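Local coordinates for protein signal recognition particle receptor subunit beta (Mus musculus, PDB 2FH5) that binds GTP as the beta subunit of the signal recognition particle receptor, which helps target nascent secretory proteins to the endoplasmic reticulum membrane, at residues Y46-L56 / L206-A214; L102-M110 / E176-V184. One frame throughout, in Å; residues are numbered along the deposited sequence.

Contact 1 of 2, residues Y46-L56 / L206-A214; sequences YKVNNNRGNSL and LEKWLAKIA
Glu207 is the first residue of 206-214 to meet the hairpin 46-56, and it does so through a carboxylate oxygen: Tyr46 OH donates to Glu207 OE1 at 3.0 Å. The oxygen sits at the edge of the ring, near its plane, and accepts the bond on its anti lone pair, with the ring and carboxylate planes 47° apart. Tyr46 sends its ring this way because CG lies anti to the backbone N (chi1 178°), which carries the hydroxyl along to the helix. An ordered water joins the same corner, accepting from Asn49 N and donating both to Tyr46 OH and, at 2.7 Å, to Glu207 O, so the hydroxyl gives one hydrogen bond, to Glu207, and accepts another, from the water. A phenylalanine in place of Tyr46 would probably leave Glu207 OE1 without this donor and the water without one of its anchors.

One turn on, Leu210 places CD1 4.1 Å from Tyr46 CE2, while its carbonyl oxygen has Leu56 CD1 against it. Ala211 offers little more than a methyl group, which lets Val48 CG1 come close to the helix backbone; CG1 lies 3.4 Å from Ala211 CB. Ile213 adds its CD1 beside Leu56 CD1. At the chain end, the CB of Ala214 is shared, 3.5 Å from Val48 CG2 and 4.0 Å from Leu56 CD1.

Between the strands, a type I turn from Asn50 to Gly53 closes the hairpin. The edge hairpin of this P-loop GTPase sheet thus packs on the chain's last helix, 204-213, with the Glu207 side chain about 13 Å from the bound GTP. Leu27 of helix 20-29 touches Tyr46, Glu207 and Leu210, and Val10 of strand 9-13 lies against Leu56 and Leu210, while Arg80 NE of strand 79-87 hydrogen-bonds to Ile213 O.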
ATOM      1  N   TYR B  46     -11.721  12.136   3.047  1.00 54.08           N
ATOM      2  CA  TYR B  46     -12.324  11.985   1.731  1.00 61.21           C
ATOM      3  C   TYR B  46     -13.698  12.683   1.679  1.00 66.61           C
ATOM      4  O   TYR B  46     -14.596  12.337   2.443  1.00 65.53           O
ATOM      5  CB  TYR B  46     -12.479  10.490   1.412  1.00 54.38           C
ATOM      6  CG  TYR B  46     -13.144  10.168   0.086  1.00 52.64           C
ATOM      7  CD1 TYR B  46     -12.493  10.395  -1.120  1.00 50.61           C
ATOM      8  CD2 TYR B  46     -14.418   9.605   0.045  1.00 51.24           C
ATOM      9  CE1 TYR B  46     -13.096  10.064  -2.347  1.00 48.76           C
ATOM     10  CE2 TYR B  46     -15.028   9.270  -1.164  1.00 46.81           C
ATOM     11  CZ  TYR B  46     -14.368   9.500  -2.355  1.00 50.61           C
ATOM     12  OH  TYR B  46     -14.981   9.176  -3.551  1.00 50.44           O
ATOM     13  N   LYS B  47     -13.849  13.673   0.796  1.00 73.47           N
ATOM     14  CA  LYS B  47     -15.130  14.360   0.647  1.00 78.14           C
ATOM     15  C   LYS B  47     -15.937  13.556  -0.357  1.00 81.00           C
ATOM     16  O   LYS B  47     -15.566  13.433  -1.526  1.00 77.42           O
ATOM     17  CB  LYS B  47     -14.948  15.788   0.127  1.00 83.23           C
ATOM     18  CG  LYS B  47     -14.182  16.716   1.070  1.00 88.69           C
ATOM     19  CD  LYS B  47     -14.865  16.884   2.418  1.00 90.04           C
ATOM     20  CE  LYS B  47     -14.080  17.854   3.300  1.00 92.34           C
ATOM     21  NZ  LYS B  47     -14.637  17.973   4.682  1.00 96.22           N
ATOM     22  N   VAL B  48     -17.041  13.000   0.122  1.00 86.56           N
ATOM     23  CA  VAL B  48     -17.922  12.174  -0.689  1.00 93.09           C
ATOM     24  C   VAL B  48     -18.571  12.884  -1.888  1.00 97.82           C
ATOM     25  O   VAL B  48     -18.782  14.099  -1.873  1.00 97.27           O
ATOM     26  CB  VAL B  48     -18.999  11.556   0.216  1.00 91.48           C
ATOM     27  CG1 VAL B  48     -20.087  10.916  -0.606  1.00 91.03           C
ATOM     28  CG2 VAL B  48     -18.355  10.531   1.123  1.00 90.80           C
ATOM     29  N   ASN B  49     -18.884  12.099  -2.917  1.00103.75           N
ATOM     30  CA  ASN B  49     -19.494  12.592  -4.155  1.00111.07           C
ATOM     31  C   ASN B  49     -20.951  13.077  -4.099  1.00114.40           C
ATOM     32  O   ASN B  49     -21.419  13.714  -5.049  1.00114.63           O
ATOM     33  CB  ASN B  49     -19.378  11.521  -5.250  1.00112.69           C
ATOM     34  CG  ASN B  49     -18.043  11.567  -5.978  1.00115.39           C
ATOM     35  OD1 ASN B  49     -16.977  11.592  -5.357  1.00116.07           O
ATOM     36  ND2 ASN B  49     -18.098  11.569  -7.307  1.00115.21           N
ATOM     37  N   ASN B  50     -21.669  12.789  -3.015  1.00118.02           N
ATOM     38  CA  ASN B  50     -23.061  13.228  -2.925  1.00120.70           C
ATOM     39  C   ASN B  50     -23.233  14.706  -2.543  1.00123.10           C
ATOM     40  O   ASN B  50     -22.285  15.377  -2.123  1.00123.23           O
ATOM     41  CB  ASN B  50     -23.881  12.318  -1.976  1.00119.86           C
ATOM     42  CG  ASN B  50     -23.397  12.349  -0.526  1.00119.46           C
ATOM     43  OD1 ASN B  50     -23.172  13.411   0.051  1.00119.93           O
ATOM     44  ND2 ASN B  50     -23.265  11.171   0.073  1.00117.34           N
ATOM     45  N   ASN B  51     -24.459  15.196  -2.716  1.00125.21           N
ATOM     46  CA  ASN B  51     -24.845  16.581  -2.439  1.00125.65           C
ATOM     47  C   ASN B  51     -24.305  17.175  -1.142  1.00125.32           C
ATOM     48  O   ASN B  51     -23.615  18.193  -1.164  1.00124.66           O
ATOM     49  CB  ASN B  51     -26.369  16.684  -2.450  1.00127.07           C
ATOM     50  CG  ASN B  51     -26.975  16.115  -3.716  1.00128.00           C
ATOM     51  OD1 ASN B  51     -26.819  16.680  -4.800  1.00127.47           O
ATOM     52  ND2 ASN B  51     -27.657  14.980  -3.588  1.00128.32           N
ATOM     53  N   ARG B  52     -24.638  16.553  -0.014  1.00125.27           N
ATOM     54  CA  ARG B  52     -24.180  17.033   1.287  1.00125.94           C
ATOM     55  C   ARG B  52     -22.651  17.000   1.398  1.00124.83           C
ATOM     56  O   ARG B  52     -22.064  17.708   2.224  1.00124.37           O
ATOM     57  CB  ARG B  52     -24.797  16.193   2.414  1.00127.28           C
ATOM     58  CG  ARG B  52     -26.297  16.363   2.565  1.00130.44           C
ATOM     59  CD  ARG B  52     -26.837  15.506   3.697  1.00133.05           C
ATOM     60  NE  ARG B  52     -28.279  15.674   3.872  1.00134.98           N
ATOM     61  CZ  ARG B  52     -29.006  15.024   4.779  1.00135.67           C
ATOM     62  NH1 ARG B  52     -28.428  14.157   5.601  1.00135.87           N
ATOM     63  NH2 ARG B  52     -30.312  15.245   4.865  1.00134.40           N
ATOM     64  N   GLY B  53     -22.019  16.175   0.561  1.00121.85           N
ATOM     65  CA  GLY B  53     -20.569  16.053   0.571  1.00116.57           C
ATOM     66  C   GLY B  53     -19.995  15.700   1.933  1.00112.68           C
ATOM     67  O   GLY B  53     -19.082  16.373   2.424  1.00112.75           O
ATOM     68  N   ASN B  54     -20.525  14.649   2.553  1.00106.87           N
ATOM     69  CA  ASN B  54     -20.040  14.230   3.863  1.00101.31           C
ATOM     70  C   ASN B  54     -18.553  13.893   3.777  1.00 96.21           C
ATOM     71  O   ASN B  54     -18.001  13.692   2.690  1.00 94.40           O
ATOM     72  CB  ASN B  54     -20.802  12.992   4.357  1.00103.12           C
ATOM     73  CG  ASN B  54     -22.306  13.161   4.284  1.00103.25           C
ATOM     74  OD1 ASN B  54     -22.888  13.178   3.197  1.00104.02           O
ATOM     75  ND2 ASN B  54     -22.946  13.288   5.442  1.00 99.13           N
ATOM     76  N   SER B  55     -17.900  13.828   4.928  1.00 89.12           N
ATOM     77  CA  SER B  55     -16.491  13.504   4.943  1.00 80.95           C
ATOM     78  C   SER B  55     -16.254  12.184   5.666  1.00 75.06           C
ATOM     79  O   SER B  55     -16.807  11.939   6.732  1.00 75.78           O
ATOM     80  CB  SER B  55     -15.696  14.618   5.626  1.00 81.58           C
ATOM     81  OG  SER B  55     -15.875  14.581   7.029  1.00 85.64           O
ATOM     82  N   LEU B  56     -15.437  11.331   5.065  1.00 67.20           N
ATOM     83  CA  LEU B  56     -15.080  10.044   5.660  1.00 61.70           C
ATOM     84  C   LEU B  56     -13.555  10.064   5.895  1.00 56.55           C
ATOM     85  O   LEU B  56     -12.834  10.819   5.250  1.00 57.73           O
ATOM     86  CB  LEU B  56     -15.443   8.905   4.691  1.00 55.16           C
ATOM     87  CG  LEU B  56     -16.923   8.631   4.382  1.00 52.77           C
ATOM     88  CD1 LEU B  56     -17.061   7.707   3.176  1.00 43.06           C
ATOM     89  CD2 LEU B  56     -17.584   7.999   5.618  1.00 45.76           C
ATOM     90  N   LEU B 206     -16.981   2.091  -6.688  1.00 56.32           N
ATOM     91  CA  LEU B 206     -16.403   2.230  -5.351  1.00 54.04           C
ATOM     92  C   LEU B 206     -16.737   3.587  -4.737  1.00 51.95           C
ATOM     93  O   LEU B 206     -17.101   3.673  -3.563  1.00 51.93           O
ATOM     94  CB  LEU B 206     -14.886   2.037  -5.422  1.00 54.44           C
ATOM     95  CG  LEU B 206     -14.072   2.249  -4.143  1.00 51.57           C
ATOM     96  CD1 LEU B 206     -14.424   1.174  -3.146  1.00 50.22           C
ATOM     97  CD2 LEU B 206     -12.578   2.206  -4.473  1.00 49.53           C
ATOM     98  N   GLU B 207     -16.607   4.650  -5.524  1.00 52.77           N
ATOM     99  CA  GLU B 207     -16.944   5.987  -5.030  1.00 56.50           C
ATOM    100  C   GLU B 207     -18.464   6.064  -4.822  1.00 56.91           C
ATOM    101  O   GLU B 207     -18.936   6.766  -3.932  1.00 57.40           O
ATOM    102  CB  GLU B 207     -16.485   7.072  -6.009  1.00 55.63           C
ATOM    103  CG  GLU B 207     -14.992   7.042  -6.306  1.00 61.40           C
ATOM    104  CD  GLU B 207     -14.494   8.274  -7.055  1.00 63.46           C
ATOM    105  OE1 GLU B 207     -14.198   9.298  -6.397  1.00 63.03           O
ATOM    106  OE2 GLU B 207     -14.403   8.214  -8.303  1.00 62.71           O
ATOM    107  N   LYS B 208     -19.232   5.342  -5.638  1.00 58.08           N
ATOM    108  CA  LYS B 208     -20.679   5.331  -5.462  1.00 62.61           C
ATOM    109  C   LYS B 208     -20.981   4.703  -4.102  1.00 60.32           C
ATOM    110  O   LYS B 208     -21.670   5.304  -3.283  1.00 59.10           O
ATOM    111  CB  LYS B 208     -21.368   4.531  -6.575  1.00 68.55           C
ATOM    112  CG  LYS B 208     -22.332   5.363  -7.430  1.00 73.93           C
ATOM    113  CD  LYS B 208     -23.113   4.513  -8.459  1.00 78.74           C
ATOM    114  CE  LYS B 208     -23.993   5.391  -9.382  1.00 82.29           C
ATOM    115  NZ  LYS B 208     -24.765   4.639 -10.431  1.00 81.00           N
ATOM    116  N   TRP B 209     -20.443   3.507  -3.854  1.00 58.21           N
ATOM    117  CA  TRP B 209     -20.655   2.810  -2.578  1.00 55.33           C
ATOM    118  C   TRP B 209     -20.184   3.639  -1.393  1.00 55.87           C
ATOM    119  O   TRP B 209     -20.873   3.730  -0.378  1.00 59.32           O
ATOM    120  CB  TRP B 209     -19.920   1.468  -2.570  1.00 55.43           C
ATOM    121  CG  TRP B 209     -20.090   0.654  -1.300  1.00 55.31           C
ATOM    122  CD1 TRP B 209     -21.084  -0.233  -1.022  1.00 54.72           C
ATOM    123  CD2 TRP B 209     -19.197   0.620  -0.171  1.00 54.67           C
ATOM    124  NE1 TRP B 209     -20.868  -0.825   0.203  1.00 54.78           N
ATOM    125  CE2 TRP B 209     -19.718  -0.321   0.744  1.00 55.87           C
ATOM    126  CE3 TRP B 209     -18.007   1.290   0.147  1.00 54.10           C
ATOM    127  CZ2 TRP B 209     -19.082  -0.613   1.962  1.00 55.66           C
ATOM    128  CZ3 TRP B 209     -17.375   0.998   1.362  1.00 52.50           C
ATOM    129  CH2 TRP B 209     -17.916   0.056   2.249  1.00 56.07           C
ATOM    130  N   LEU B 210     -18.998   4.226  -1.501  1.00 58.07           N
ATOM    131  CA  LEU B 210     -18.482   5.051  -0.417  1.00 56.84           C
ATOM    132  C   LEU B 210     -19.453   6.189  -0.132  1.00 60.24           C
ATOM    133  O   LEU B 210     -19.712   6.526   1.022  1.00 58.48           O
ATOM    134  CB  LEU B 210     -17.109   5.603  -0.781  1.00 58.84           C
ATOM    135  CG  LEU B 210     -15.936   4.646  -0.532  1.00 57.02           C
ATOM    136  CD1 LEU B 210     -14.699   5.182  -1.220  1.00 59.06           C
ATOM    137  CD2 LEU B 210     -15.704   4.502   0.972  1.00 54.52           C
ATOM    138  N   ALA B 211     -19.994   6.782  -1.190  1.00 62.03           N
ATOM    139  CA  ALA B 211     -20.968   7.853  -1.039  1.00 64.14           C
ATOM    140  C   ALA B 211     -22.187   7.313  -0.269  1.00 65.63           C
ATOM    141  O   ALA B 211     -22.607   7.868   0.758  1.00 64.83           O
ATOM    142  CB  ALA B 211     -21.389   8.350  -2.413  1.00 63.20           C
ATOM    143  N   LYS B 212     -22.733   6.212  -0.779  1.00 64.48           N
ATOM    144  CA  LYS B 212     -23.884   5.545  -0.199  1.00 63.53           C
ATOM    145  C   LYS B 212     -23.759   5.196   1.287  1.00 64.84           C
ATOM    146  O   LYS B 212     -24.752   5.198   2.006  1.00 66.92           O
ATOM    147  CB  LYS B 212     -24.184   4.295  -1.026  1.00 63.17           C
ATOM    148  CG  LYS B 212     -25.036   3.246  -0.354  1.00 67.84           C
ATOM    149  CD  LYS B 212     -25.108   2.006  -1.240  1.00 72.20           C
ATOM    150  CE  LYS B 212     -25.666   0.804  -0.497  1.00 76.33           C
ATOM    151  NZ  LYS B 212     -25.889  -0.333  -1.440  1.00 79.81           N
ATOM    152  N   ILE B 213     -22.557   4.910   1.773  1.00 65.87           N
ATOM    153  CA  ILE B 213     -22.422   4.557   3.186  1.00 61.59           C
ATOM    154  C   ILE B 213     -21.975   5.699   4.072  1.00 60.43           C
ATOM    155  O   ILE B 213     -21.889   5.539   5.285  1.00 60.65           O
ATOM    156  CB  ILE B 213     -21.450   3.345   3.381  1.00 61.26           C
ATOM    157  CG1 ILE B 213     -20.006   3.713   3.011  1.00 57.54           C
ATOM    158  CG2 ILE B 213     -21.906   2.191   2.514  1.00 62.16           C
ATOM    159  CD1 ILE B 213     -19.207   4.361   4.144  1.00 51.52           C
ATOM    160  N   ALA B 214     -21.714   6.858   3.476  1.00 61.77           N
ATOM    161  CA  ALA B 214     -21.239   8.018   4.242  1.00 66.33           C
ATOM    162  C   ALA B 214     -22.224   8.593   5.266  1.00 69.38           C
ATOM    163  O   ALA B 214     -23.449   8.408   5.098  1.00 72.45           O
ATOM    164  CB  ALA B 214     -20.783   9.129   3.275  1.00 63.66           C
ATOM    165  OXT ALA B 214     -21.755   9.254   6.222  1.00 74.50           O
TER
HETATM  166  O   HOH W   1     -17.932   9.168  -3.205  1.00 68.02           O

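Contact 2 of 2, residues L102-M110 / E176-V184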
ATOM      1  N   LEU B 102     -10.128 -12.898   5.220  1.00 36.45           N
ATOM      2  CA  LEU B 102     -11.502 -12.406   5.218  1.00 42.77           C
ATOM      3  C   LEU B 102     -12.290 -13.009   6.394  1.00 45.91           C
ATOM      4  O   LEU B 102     -13.058 -12.312   7.065  1.00 48.83           O
ATOM      5  CB  LEU B 102     -12.166 -12.729   3.877  1.00 41.06           C
ATOM      6  CG  LEU B 102     -13.622 -12.307   3.726  1.00 42.58           C
ATOM      7  CD1 LEU B 102     -13.779 -10.804   3.954  1.00 37.15           C
ATOM      8  CD2 LEU B 102     -14.108 -12.740   2.341  1.00 34.54           C
ATOM      9  N   TYR B 103     -12.068 -14.295   6.658  1.00 48.62           N
ATOM     10  CA  TYR B 103     -12.702 -15.001   7.782  1.00 50.55           C
ATOM     11  C   TYR B 103     -12.532 -14.206   9.076  1.00 48.33           C
ATOM     12  O   TYR B 103     -13.501 -13.919   9.775  1.00 49.72           O
ATOM     13  CB  TYR B 103     -12.053 -16.380   7.953  1.00 55.93           C
ATOM     14  CG  TYR B 103     -12.715 -17.250   8.998  1.00 62.41           C
ATOM     15  CD1 TYR B 103     -13.862 -17.984   8.700  1.00 65.09           C
ATOM     16  CD2 TYR B 103     -12.198 -17.340  10.284  1.00 66.55           C
ATOM     17  CE1 TYR B 103     -14.471 -18.788   9.657  1.00 66.91           C
ATOM     18  CE2 TYR B 103     -12.804 -18.139  11.245  1.00 70.25           C
ATOM     19  CZ  TYR B 103     -13.936 -18.860  10.924  1.00 67.59           C
ATOM     20  OH  TYR B 103     -14.514 -19.679  11.870  1.00 70.60           O
ATOM     21  N   GLN B 104     -11.287 -13.873   9.409  1.00 50.63           N
ATOM     22  CA  GLN B 104     -11.017 -13.075  10.602  1.00 51.19           C
ATOM     23  C   GLN B 104     -11.667 -11.696  10.509  1.00 50.21           C
ATOM     24  O   GLN B 104     -12.071 -11.132  11.526  1.00 49.98           O
ATOM     25  CB  GLN B 104      -9.515 -12.898  10.817  1.00 56.54           C
ATOM     26  CG  GLN B 104      -8.948 -13.754  11.938  1.00 72.62           C
ATOM     27  CD  GLN B 104      -7.781 -14.633  11.468  1.00 84.40           C
ATOM     28  OE1 GLN B 104      -7.018 -15.175  12.283  1.00 87.75           O
ATOM     29  NE2 GLN B 104      -7.645 -14.781  10.145  1.00 84.43           N
ATOM     30  N   VAL B 105     -11.766 -11.142   9.300  1.00 46.30           N
ATOM     31  CA  VAL B 105     -12.375  -9.825   9.154  1.00 44.68           C
ATOM     32  C   VAL B 105     -13.889  -9.912   9.401  1.00 49.08           C
ATOM     33  O   VAL B 105     -14.482  -9.002   9.989  1.00 46.51           O
ATOM     34  CB  VAL B 105     -12.088  -9.215   7.754  1.00 42.84           C
ATOM     35  CG1 VAL B 105     -12.962  -7.985   7.521  1.00 39.01           C
ATOM     36  CG2 VAL B 105     -10.606  -8.810   7.659  1.00 37.48           C
ATOM     37  N   LEU B 106     -14.502 -11.010   8.959  1.00 48.93           N
ATOM     38  CA  LEU B 106     -15.936 -11.219   9.140  1.00 49.36           C
ATOM     39  C   LEU B 106     -16.228 -11.404  10.617  1.00 51.99           C
ATOM     40  O   LEU B 106     -17.147 -10.800  11.172  1.00 51.44           O
ATOM     41  CB  LEU B 106     -16.387 -12.455   8.380  1.00 44.09           C
ATOM     42  CG  LEU B 106     -16.418 -12.216   6.888  1.00 43.78           C
ATOM     43  CD1 LEU B 106     -16.696 -13.520   6.183  1.00 45.23           C
ATOM     44  CD2 LEU B 106     -17.470 -11.182   6.565  1.00 40.53           C
ATOM     45  N   ILE B 107     -15.434 -12.243  11.260  1.00 53.63           N
ATOM     46  CA  ILE B 107     -15.619 -12.456  12.674  1.00 57.26           C
ATOM     47  C   ILE B 107     -15.455 -11.146  13.439  1.00 59.48           C
ATOM     48  O   ILE B 107     -16.369 -10.737  14.152  1.00 64.57           O
ATOM     49  CB  ILE B 107     -14.657 -13.530  13.178  1.00 58.91           C
ATOM     50  CG1 ILE B 107     -15.253 -14.903  12.858  1.00 59.53           C
ATOM     51  CG2 ILE B 107     -14.390 -13.357  14.648  1.00 58.50           C
ATOM     52  CD1 ILE B 107     -14.377 -16.052  13.280  1.00 66.82           C
ATOM     53  N   ASP B 108     -14.315 -10.476  13.277  1.00 60.17           N
ATOM     54  CA  ASP B 108     -14.074  -9.204  13.962  1.00 57.46           C
ATOM     55  C   ASP B 108     -15.216  -8.225  13.785  1.00 58.51           C
ATOM     56  O   ASP B 108     -15.633  -7.570  14.737  1.00 58.66           O
ATOM     57  CB  ASP B 108     -12.810  -8.536  13.442  1.00 61.15           C
ATOM     58  CG  ASP B 108     -11.557  -9.218  13.914  1.00 64.49           C
ATOM     59  OD1 ASP B 108     -11.651 -10.317  14.493  1.00 67.98           O
ATOM     60  OD2 ASP B 108     -10.469  -8.657  13.695  1.00 67.18           O
ATOM     61  N   SER B 109     -15.718  -8.125  12.558  1.00 57.32           N
ATOM     62  CA  SER B 109     -16.795  -7.198  12.245  1.00 56.36           C
ATOM     63  C   SER B 109     -18.107  -7.486  12.967  1.00 60.84           C
ATOM     64  O   SER B 109     -18.787  -6.558  13.435  1.00 60.57           O
ATOM     65  CB  SER B 109     -17.035  -7.170  10.738  1.00 53.88           C
ATOM     66  OG  SER B 109     -15.866  -6.758  10.052  1.00 54.96           O
ATOM     67  N   MET B 110     -18.465  -8.763  13.062  1.00 59.00           N
ATOM     68  CA  MET B 110     -19.712  -9.135  13.724  1.00 61.33           C
ATOM     69  C   MET B 110     -19.651  -8.949  15.236  1.00 60.96           C
ATOM     70  O   MET B 110     -20.640  -8.552  15.852  1.00 61.70           O
ATOM     71  CB  MET B 110     -20.087 -10.577  13.385  1.00 56.44           C
ATOM     72  CG  MET B 110     -20.430 -10.763  11.920  1.00 60.50           C
ATOM     73  SD  MET B 110     -20.872 -12.461  11.522  1.00 66.94           S
ATOM     74  CE  MET B 110     -19.479 -13.364  12.208  1.00 61.63           C
ATOM     75  N   GLU B 176     -22.930 -18.790   2.925  1.00 51.30           N
ATOM     76  CA  GLU B 176     -23.190 -17.776   1.907  1.00 55.43           C
ATOM     77  C   GLU B 176     -23.130 -16.459   2.637  1.00 53.63           C
ATOM     78  O   GLU B 176     -23.506 -16.391   3.797  1.00 56.84           O
ATOM     79  CB  GLU B 176     -24.569 -17.959   1.261  1.00 56.85           C
ATOM     80  CG  GLU B 176     -24.571 -18.968   0.128  1.00 66.54           C
ATOM     81  CD  GLU B 176     -25.964 -19.262  -0.407  1.00 71.74           C
ATOM     82  OE1 GLU B 176     -26.596 -18.365  -1.009  1.00 70.62           O
ATOM     83  OE2 GLU B 176     -26.422 -20.409  -0.219  1.00 78.68           O
ATOM     84  N   PHE B 177     -22.646 -15.417   1.973  1.00 53.81           N
ATOM     85  CA  PHE B 177     -22.546 -14.104   2.601  1.00 53.33           C
ATOM     86  C   PHE B 177     -23.887 -13.531   3.058  1.00 52.83           C
ATOM     87  O   PHE B 177     -23.941 -12.829   4.069  1.00 55.12           O
ATOM     88  CB  PHE B 177     -21.846 -13.131   1.656  1.00 51.82           C
ATOM     89  CG  PHE B 177     -20.364 -13.385   1.509  1.00 51.00           C
ATOM     90  CD1 PHE B 177     -19.478 -13.030   2.527  1.00 50.65           C
ATOM     91  CD2 PHE B 177     -19.855 -13.987   0.352  1.00 48.36           C
ATOM     92  CE1 PHE B 177     -18.090 -13.275   2.393  1.00 51.69           C
ATOM     93  CE2 PHE B 177     -18.478 -14.236   0.202  1.00 49.76           C
ATOM     94  CZ  PHE B 177     -17.592 -13.881   1.222  1.00 46.72           C
ATOM     95  N   SER B 178     -24.965 -13.826   2.332  1.00 54.42           N
ATOM     96  CA  SER B 178     -26.304 -13.333   2.705  1.00 55.93           C
ATOM     97  C   SER B 178     -26.778 -13.811   4.101  1.00 53.98           C
ATOM     98  O   SER B 178     -27.586 -13.150   4.739  1.00 56.95           O
ATOM     99  CB  SER B 178     -27.336 -13.746   1.659  1.00 53.97           C
ATOM    100  OG  SER B 178     -27.490 -15.154   1.650  1.00 62.12           O
ATOM    101  N   GLN B 179     -26.271 -14.946   4.574  1.00 48.49           N
ATOM    102  CA  GLN B 179     -26.648 -15.456   5.890  1.00 48.72           C
ATOM    103  C   GLN B 179     -26.005 -14.634   7.013  1.00 52.86           C
ATOM    104  O   GLN B 179     -26.241 -14.871   8.199  1.00 57.94           O
ATOM    105  CB  GLN B 179     -26.195 -16.914   6.051  1.00 41.14           C
ATOM    106  CG  GLN B 179     -26.457 -17.793   4.854  1.00 46.56           C
ATOM    107  CD  GLN B 179     -25.767 -19.126   4.979  1.00 56.60           C
ATOM    108  OE1 GLN B 179     -25.067 -19.384   5.971  1.00 59.91           O
ATOM    109  NE2 GLN B 179     -25.955 -19.997   3.976  1.00 53.66           N
ATOM    110  N   LEU B 180     -25.188 -13.664   6.648  1.00 54.75           N
ATOM    111  CA  LEU B 180     -24.499 -12.892   7.659  1.00 55.79           C
ATOM    112  C   LEU B 180     -25.257 -11.708   8.207  1.00 55.67           C
ATOM    113  O   LEU B 180     -25.963 -11.017   7.471  1.00 57.60           O
ATOM    114  CB  LEU B 180     -23.164 -12.376   7.100  1.00 58.00           C
ATOM    115  CG  LEU B 180     -22.010 -13.337   6.817  1.00 56.31           C
ATOM    116  CD1 LEU B 180     -20.781 -12.536   6.436  1.00 51.51           C
ATOM    117  CD2 LEU B 180     -21.727 -14.174   8.052  1.00 53.82           C
ATOM    118  N   PRO B 181     -25.130 -11.464   9.520  1.00 55.87           N
ATOM    119  CA  PRO B 181     -25.806 -10.319  10.138  1.00 56.58           C
ATOM    120  C   PRO B 181     -24.944  -9.076   9.846  1.00 59.68           C
ATOM    121  O   PRO B 181     -24.554  -8.365  10.779  1.00 64.57           O
ATOM    122  CB  PRO B 181     -25.807 -10.671  11.624  1.00 54.33           C
ATOM    123  CG  PRO B 181     -24.522 -11.460  11.785  1.00 53.93           C
ATOM    124  CD  PRO B 181     -24.556 -12.356  10.549  1.00 56.15           C
ATOM    125  N   LEU B 182     -24.636  -8.846   8.562  1.00 59.29           N
ATOM    126  CA  LEU B 182     -23.813  -7.717   8.103  1.00 58.03           C
ATOM    127  C   LEU B 182     -24.157  -7.318   6.678  1.00 59.93           C
ATOM    128  O   LEU B 182     -24.499  -8.168   5.860  1.00 58.63           O
ATOM    129  CB  LEU B 182     -22.334  -8.089   8.052  1.00 62.69           C
ATOM    130  CG  LEU B 182     -21.432  -8.488   9.210  1.00 64.32           C
ATOM    131  CD1 LEU B 182     -20.295  -9.334   8.661  1.00 60.98           C
ATOM    132  CD2 LEU B 182     -20.900  -7.254   9.897  1.00 65.67           C
ATOM    133  N   LYS B 183     -24.042  -6.028   6.373  1.00 61.98           N
ATOM    134  CA  LYS B 183     -24.257  -5.560   5.005  1.00 63.65           C
ATOM    135  C   LYS B 183     -22.935  -5.948   4.298  1.00 63.70           C
ATOM    136  O   LYS B 183     -21.852  -5.545   4.727  1.00 62.80           O
ATOM    137  CB  LYS B 183     -24.431  -4.040   4.974  1.00 69.52           C
ATOM    138  CG  LYS B 183     -25.667  -3.514   5.690  1.00 79.15           C
ATOM    139  CD  LYS B 183     -26.945  -3.848   4.919  1.00 86.71           C
ATOM    140  CE  LYS B 183     -28.157  -3.170   5.538  1.00 90.40           C
ATOM    141  NZ  LYS B 183     -29.385  -3.458   4.756  1.00 91.04           N
ATOM    142  N   VAL B 184     -23.016  -6.750   3.245  1.00 59.18           N
ATOM    143  CA  VAL B 184     -21.820  -7.182   2.545  1.00 57.50           C
ATOM    144  C   VAL B 184     -22.057  -7.044   1.058  1.00 58.56           C
ATOM    145  O   VAL B 184     -22.997  -7.617   0.541  1.00 59.31           O
ATOM    146  CB  VAL B 184     -21.482  -8.675   2.852  1.00 53.76           C
ATOM    147  CG1 VAL B 184     -20.271  -9.105   2.064  1.00 45.07           C
ATOM    148  CG2 VAL B 184     -21.220  -8.869   4.328  1.00 48.73           C
TER
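Met110, at the end of helix 91-110, reaches across to the loop that leads into strand 184-188, and its side chain can be followed outward. With CG anti to the carbonyl carbon (chi1 -66°), the chain leaves CB so that CG meets the isobutyl group of Leu182, 3.6 Å from Leu182 CD1, the two side chains crossing at about a right angle. Next comes the sulfur: SD lies 3.8 Å from Pro181 CG and 4.0 Å from Leu180 CD2, so it bridges two neighbouring residues of the loop. Pro181 is the centre of an inverse gamma turn, which bends the chain between Leu180 and Leu182, both of which direct CB toward the helix.

One turn back, Leu106 divides its methyl groups: CD2 packs 3.6 Å from Leu180 CD1, and CD1 comes obliquely to Phe177 CE1, 4.0 Å away. A further turn back, Leu102 CD2 comes up to the edge of the Phe177 ring, 3.8 Å from CZ. That ring also makes edge-to-face contacts with Phe175 and Phe186. Beside Leu182 CD2 lies the CB of Ser109, whose OG turns back to its own helix and donates to Val105 O at 2.6 Å.

No hydrogen bond crosses between 102-110 and 176-184. Their association therefore rests on apolar shape and burial, and the one polar side chain at this interface presents carbon to the loop while its hydroxyl is satisfied within the helix.

How the contacts relate
Along the chain, both segments of contact 2 fall between the two segments of contact 1: hairpin 46-56 comes first, then 102-110, 176-184 and finally 206-214. Their centres lie 23 Å apart and nothing touches between them, the nearest atoms being about 6 Å apart. Both belong to one P-loop GTPase domain with a mixed six-stranded sheet. Contact 1 involves the outermost strand 42-47 and its neighbour 55-60, whereas the loop of contact 2 leads into the other outermost strand, 184-188. Strand 117-123 is shared: helix 204-213 rests on its Ser117 and Leu119, helix 91-110 on its Leu118 and Ile120 from the opposite face, so the contacts belong to opposite layers of the same GTP-binding fold.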